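Local structure of PHD finger protein 3 (6IC9) at residues Y32-G36 against P134-L140; T72-V78 against G150-K156. The protein reads the phosphorylated C-terminal domain of RNA polymerase II through its SPOC domain, the part described here, and regulates neuronal gene expression. All coordinates share one frame; numbering follows the deposited sequence.

Contact 1 of 2, residues Y32-G36 against P134-L140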
loop_
_atom_site.group_PDB
_atom_site.type_symbol
_atom_site.label_atom_id
_atom_site.label_comp_id
_atom_site.label_asym_id
_atom_site.label_seq_id
_atom_site.Cartn_x
_atom_site.Cartn_y
_atom_site.Cartn_z
ATOM N N TYR A 32 -6.796 -3.679 6.710
ATOM C CA TYR A 32 -7.073 -5.071 7.013
ATOM C C TYR A 32 -6.017 -5.936 6.355
ATOM O O TYR A 32 -5.594 -5.646 5.229
ATOM C CB TYR A 32 -8.437 -5.513 6.483
ATOM C CG TYR A 32 -9.552 -4.733 7.199
ATOM C CD1 TYR A 32 -9.950 -3.494 6.750
ATOM C CD2 TYR A 32 -10.135 -5.233 8.382
ATOM C CE1 TYR A 32 -10.945 -2.763 7.437
ATOM C CE2 TYR A 32 -11.108 -4.516 9.063
ATOM C CZ TYR A 32 -11.511 -3.300 8.583
ATOM O OH TYR A 32 -12.471 -2.600 9.266
ATOM N N PRO A 33 -5.651 -7.044 6.988
ATOM C CA PRO A 33 -4.630 -7.929 6.390
ATOM C C PRO A 33 -5.111 -8.603 5.131
ATOM O O PRO A 33 -6.289 -8.949 4.972
ATOM C CB PRO A 33 -4.351 -8.963 7.499
ATOM C CG PRO A 33 -5.417 -8.809 8.464
ATOM C CD PRO A 33 -5.916 -7.396 8.394
ATOM N N VAL A 34 -4.179 -8.749 4.195
ATOM C CA VAL A 34 -4.416 -9.447 2.951
ATOM C C VAL A 34 -3.427 -10.598 2.796
ATOM O O VAL A 34 -3.819 -11.744 2.561
ATOM C CB VAL A 34 -4.317 -8.487 1.734
ATOM C CG1 VAL A 34 -4.472 -9.297 0.499
ATOM C CG2 VAL A 34 -5.437 -7.380 1.758
ATOM N N SER A 35 -2.142 -10.310 2.961
ATOM C CA SER A 35 -1.107 -11.323 2.731
ATOM C C SER A 35 0.071 -11.026 3.630
ATOM O O SER A 35 0.389 -9.860 3.889
ATOM C CB SER A 35 -0.642 -11.318 1.264
ATOM O OG SER A 35 0.183 -12.449 1.016
ATOM N N GLY A 36 0.756 -12.078 4.081
ATOM C CA GLY A 36 1.886 -11.889 4.970
ATOM C C GLY A 36 1.460 -11.569 6.389
ATOM O O GLY A 36 0.282 -11.360 6.698
ATOM N N PRO A 134 0.819 -16.173 -4.729
ATOM C CA PRO A 134 -0.440 -16.397 -4.018
ATOM C C PRO A 134 -0.481 -15.566 -2.737
ATOM O O PRO A 134 0.569 -15.248 -2.197
ATOM C CB PRO A 134 -0.400 -17.898 -3.732
ATOM C CG PRO A 134 1.104 -18.162 -3.498
ATOM C CD PRO A 134 1.838 -17.196 -4.407
ATOM N N PHE A 135 -1.671 -15.197 -2.279
ATOM C CA PHE A 135 -1.787 -14.496 -1.005
ATOM C C PHE A 135 -1.574 -15.500 0.115
ATOM O O PHE A 135 -2.138 -16.596 0.095
ATOM C CB PHE A 135 -3.167 -13.855 -0.865
ATOM C CG PHE A 135 -3.362 -12.644 -1.696
ATOM C CD1 PHE A 135 -2.348 -11.710 -1.836
ATOM C CD2 PHE A 135 -4.577 -12.415 -2.311
ATOM C CE1 PHE A 135 -2.538 -10.561 -2.569
ATOM C CE2 PHE A 135 -4.778 -11.267 -3.047
ATOM C CZ PHE A 135 -3.754 -10.329 -3.167
ATOM N N ASP A 136 -0.733 -15.144 1.074
ATOM C CA ASP A 136 -0.521 -15.944 2.277
ATOM C C ASP A 136 -1.252 -15.232 3.413
ATOM O O ASP A 136 -0.655 -14.521 4.208
ATOM C CB ASP A 136 0.976 -16.070 2.540
ATOM C CG ASP A 136 1.300 -16.524 3.946
ATOM O OD1 ASP A 136 0.510 -17.286 4.553
ATOM O OD2 ASP A 136 2.347 -16.073 4.460
ATOM N N GLY A 137 -2.575 -15.427 3.476
ATOM C CA GLY A 137 -3.405 -14.692 4.407
ATOM C C GLY A 137 -4.836 -14.719 3.923
ATOM O O GLY A 137 -5.184 -15.523 3.058
ATOM N N PRO A 138 -5.692 -13.843 4.461
ATOM C CA PRO A 138 -7.121 -13.862 4.080
ATOM C C PRO A 138 -7.360 -13.580 2.624
ATOM O O PRO A 138 -8.445 -13.878 2.112
ATOM C CB PRO A 138 -7.723 -12.735 4.932
ATOM C CG PRO A 138 -6.792 -12.564 6.049
ATOM C CD PRO A 138 -5.429 -12.927 5.579
ATOM N N GLY A 139 -6.415 -12.945 1.945
ATOM C CA GLY A 139 -6.595 -12.687 0.540
ATOM C C GLY A 139 -7.659 -11.627 0.295
ATOM O O GLY A 139 -8.005 -10.823 1.173
ATOM N N LEU A 140 -8.166 -11.626 -0.930
ATOM C CA LEU A 140 -9.249 -10.730 -1.332
ATOM C C LEU A 140 -10.435 -11.524 -1.851
ATOM O O LEU A 140 -10.265 -12.574 -2.475
ATOM C CB LEU A 140 -8.785 -9.786 -2.442
ATOM C CG LEU A 140 -7.584 -8.917 -2.068
ATOM C CD1 LEU A 140 -6.999 -8.287 -3.349
ATOM C CD2 LEU A 140 -8.011 -7.798 -1.021
HETATM O O HOH W 1 -8.534 -9.028 3.265
#

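Contact 2 of 2, residues T72-V78 against G150-K156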
loop_
_atom_site.group_PDB
_atom_site.type_symbol
_atom_site.label_atom_id
_atom_site.label_comp_id
_atom_site.label_asym_id
_atom_site.label_seq_id
_atom_site.Cartn_x
_atom_site.Cartn_y
_atom_site.Cartn_z
ATOM N N THR A 72 16.260 -10.685 3.318
ATOM C CA THR A 72 16.419 -9.826 4.494
ATOM C C THR A 72 15.159 -9.051 4.888
ATOM O O THR A 72 15.220 -8.218 5.788
ATOM C CB THR A 72 17.564 -8.830 4.273
ATOM O OG1 THR A 72 17.258 -7.994 3.140
ATOM C CG2 THR A 72 18.911 -9.581 4.003
ATOM N N LYS A 73 14.028 -9.270 4.241
ATOM C CA LYS A 73 12.868 -8.426 4.544
ATOM C C LYS A 73 11.608 -9.276 4.552
ATOM O O LYS A 73 11.573 -10.391 4.023
ATOM C CB LYS A 73 12.714 -7.272 3.541
ATOM C CG LYS A 73 14.016 -6.398 3.322
ATOM C CD LYS A 73 14.289 -5.441 4.474
ATOM C CE LYS A 73 15.684 -4.791 4.316
ATOM N NZ LYS A 73 16.770 -5.712 4.760
ATOM N N GLU A 74 10.566 -8.724 5.152
ATOM C CA GLU A 74 9.244 -9.330 5.178
ATOM C C GLU A 74 8.314 -8.439 4.372
ATOM O O GLU A 74 8.321 -7.210 4.548
ATOM C CB GLU A 74 8.712 -9.450 6.606
ATOM C CG GLU A 74 9.560 -10.289 7.559
ATOM C CD GLU A 74 9.339 -11.791 7.391
ATOM O OE1 GLU A 74 9.697 -12.551 8.321
ATOM O OE2 GLU A 74 8.816 -12.212 6.333
ATOM N N ILE A 75 7.535 -9.055 3.500
ATOM C CA ILE A 75 6.592 -8.356 2.646
ATOM C C ILE A 75 5.203 -8.653 3.174
ATOM O O ILE A 75 4.848 -9.819 3.371
ATOM C CB ILE A 75 6.713 -8.778 1.176
ATOM C CG1 ILE A 75 8.081 -8.394 0.606
ATOM C CG2 ILE A 75 5.617 -8.063 0.376
ATOM C CD1 ILE A 75 8.323 -9.066 -0.653
ATOM N N CYS A 76 4.420 -7.616 3.423
ATOM C CA CYS A 76 3.012 -7.895 3.647
ATOM C C CYS A 76 2.135 -6.922 2.870
ATOM O O CYS A 76 2.573 -5.892 2.359
ATOM C CB CYS A 76 2.673 -7.948 5.122
ATOM S SG CYS A 76 2.463 -6.409 5.950
ATOM N N VAL A 77 0.898 -7.328 2.703
ATOM C CA VAL A 77 -0.030 -6.628 1.835
ATOM C C VAL A 77 -1.252 -6.382 2.698
ATOM O O VAL A 77 -1.708 -7.308 3.384
ATOM C CB VAL A 77 -0.400 -7.455 0.579
ATOM C CG1 VAL A 77 -1.418 -6.626 -0.218
ATOM C CG2 VAL A 77 0.869 -7.766 -0.307
ATOM N N VAL A 78 -1.706 -5.124 2.768
ATOM C CA VAL A 78 -2.938 -4.795 3.477
ATOM C C VAL A 78 -3.915 -4.195 2.479
ATOM O O VAL A 78 -3.551 -3.823 1.353
ATOM C CB VAL A 78 -2.733 -3.816 4.653
ATOM C CG1 VAL A 78 -1.813 -4.434 5.700
ATOM C CG2 VAL A 78 -2.161 -2.416 4.155
ATOM N N GLY A 150 -1.987 -1.613 0.293
ATOM C CA GLY A 150 -0.673 -1.195 0.739
ATOM C C GLY A 150 0.274 -2.386 0.649
ATOM O O GLY A 150 0.015 -3.437 1.228
ATOM N N LEU A 151 1.380 -2.187 -0.048
ATOM C CA LEU A 151 2.478 -3.165 -0.122
ATOM C C LEU A 151 3.552 -2.666 0.810
ATOM O O LEU A 151 4.131 -1.611 0.561
ATOM C CB LEU A 151 2.981 -3.246 -1.569
ATOM C CG LEU A 151 4.274 -4.011 -1.778
ATOM C CD1 LEU A 151 4.022 -5.409 -1.344
ATOM C CD2 LEU A 151 4.607 -3.937 -3.304
ATOM N N ILE A 152 3.819 -3.405 1.896
ATOM C CA ILE A 152 4.683 -2.925 2.962
ATOM C C ILE A 152 5.920 -3.823 3.054
ATOM O O ILE A 152 5.803 -5.041 3.268
ATOM C CB ILE A 152 3.932 -2.884 4.311
ATOM C CG1 ILE A 152 2.581 -2.159 4.100
ATOM C CG2 ILE A 152 4.757 -2.175 5.372
ATOM C CD1 ILE A 152 1.685 -2.242 5.335
ATOM N N ILE A 153 7.089 -3.222 2.876
ATOM C CA ILE A 153 8.382 -3.892 3.040
ATOM C C ILE A 153 8.911 -3.573 4.432
ATOM O O ILE A 153 9.219 -2.414 4.724
ATOM C CB ILE A 153 9.396 -3.418 1.984
ATOM C CG1 ILE A 153 8.748 -3.367 0.597
ATOM C CG2 ILE A 153 10.686 -4.292 2.032
ATOM C CD1 ILE A 153 8.168 -4.713 0.161
ATOM N N ARG A 154 9.061 -4.593 5.283
ATOM C CA ARG A 154 9.561 -4.394 6.642
ATOM C C ARG A 154 10.895 -5.115 6.880
ATOM O O ARG A 154 11.221 -6.114 6.240
ATOM C CB ARG A 154 8.516 -4.876 7.642
ATOM C CG ARG A 154 7.093 -4.460 7.148
ATOM C CD ARG A 154 5.961 -5.332 7.701
ATOM N NE ARG A 154 5.781 -4.918 9.065
ATOM C CZ ARG A 154 5.007 -5.503 9.974
ATOM N NH1 ARG A 154 4.282 -6.586 9.709
ATOM N NH2 ARG A 154 4.971 -4.953 11.167
ATOM N N GLN A 155 11.658 -4.592 7.816
ATOM C CA GLN A 155 12.896 -5.242 8.211
ATOM C C GLN A 155 12.568 -6.503 8.999
ATOM O O GLN A 155 11.512 -6.611 9.633
ATOM C CB GLN A 155 13.761 -4.290 9.045
ATOM C CG GLN A 155 13.746 -2.815 8.581
ATOM C CD GLN A 155 14.687 -2.495 7.390
ATOM O OE1 GLN A 155 15.374 -3.374 6.854
ATOM N NE2 GLN A 155 14.715 -1.215 6.988
ATOM N N LYS A 156 13.437 -7.496 8.869
ATOM C CA LYS A 156 13.355 -8.713 9.657
ATOM C C LYS A 156 14.194 -8.571 10.917
ATOM O O LYS A 156 15.047 -7.687 11.044
ATOM C CB LYS A 156 13.847 -9.914 8.861
ATOM C CG LYS A 156 12.954 -10.283 7.728
ATOM C CD LYS A 156 13.050 -11.756 7.444
ATOM C CE LYS A 156 14.442 -12.105 7.089
ATOM N NZ LYS A 156 14.371 -13.069 5.947
#

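Contact 1 of 2, residues Y32-G36 against P134-L140
One face of the Phe135 ring is covered by the CG1 methyl of Val34. This carbon stands 3.8 Å from the ring centroid, only 8° off the ring normal, a CH-pi contact over the centre. Ser35 CB meets the same ring obliquely, 3.6 Å from Phe135 CD1. The other methyl of Val34, CG2, touches Leu140 CD2 at 3.8 Å, so the two methyls divide between the ring and the leucine, CG1 also lying near Leu140. Val34 has CG1 anti to its backbone N (chi1 176°), which turns that methyl to the ring and the other to Leu140. Three hydrogen bonds join the segments beside this apolar patch. Ser35 OG accepts from Asp136 N at 2.8 Å, in a fairly straight bond. Gly36 N donates to Asp136 O at 2.8 Å, from above the carbonyl plane. Gly139 N reaches Val34 O at 2.9 Å, in the carbonyl plane on a lone pair. A water donates to both Pro33 O and Gly139 O. Gly137, which has no side chain, lies close against Val34 O and Ser35 CA. Val34 and Ser35 both face Val77, a classic beta bulge at the end of strand 25-35, and the loop 134-140 of the SPOC domain is bonded to that bulged end.

Contact 2 of 2, residues T72-V78 against G150-K156
Lys73 carries CG anti to its carbonyl carbon (chi1 -52°) and bends at chi2 and chi4. These turns lay its chain beside Gln155, itself bent at chi2, and the two point the same way. Lys73 CE is in close contact with Gln155 OE1 at 2.9 Å, but Lys73 NZ and that oxygen do not hydrogen-bond. Lys73 NZ hydrogen-bonds to Thr72 O at 3.1 Å, from above the carbonyl plane, more weakly to Thr72 OG1, and to a modified side chain of the bound peptide. Gln155 packs on a modified side chain of that peptide, and Thr72 OG1 hydrogen-bonds to the peptide backbone. A leucine in place of Lys73 would probably leave the modified peptide side chain without this charged partner.

From Glu74 to Val78 the strand runs antiparallel to 150-154. Paired backbone bonds join Glu74 with Arg154, Cys76 with Ile152 and Val78 with Gly150. On one face Ile75 CG2 meets Leu151 CD1 at 3.5 Å. On the other, Val78 CG2 touches Ile152 CD1 at 4.0 Å, and Cys76 SG lies 4.1 Å from Arg154 CD. The Arg154 guanidinium is held by a salt bridge to Asp44 and a hydrogen bond to Glu39 O. The Lys156 and Glu74 side chains cross at about a right angle, CG on CG at 3.4 Å; their charged ends are not in contact. The chemistry implies a strand pair with one largely apolar face, around Ile75, Val77 and Leu151, and a polar end that meets the peptide. The modified side chain is presumably a phosphoserine, and the lysine's positive charge probably strengthens the hold.

In the fold
Contacts 1 and 2 have centres about 12 Å apart and belong to one SPOC domain. Their segments alternate along the chain: 32-36, 72-78, 134-140, 150-156. Strands 25-35, 73-82 and 147-155 are successive neighbours in one mixed sheet, so strand 73-82 lies between the other two. The contacts touch directly through probable backbone bonds, Ser35 O to Val77 N at 2.8 Å and Val34 N to Val77 O at 3.0 Å. Contact 2 is buried in the sheet, and contact 1 lies nearer the surface, where the loop before strand 147-155 meets the sheet. Contact 2 also meets the bound polymerase peptide, at its 72-73 and 155 end.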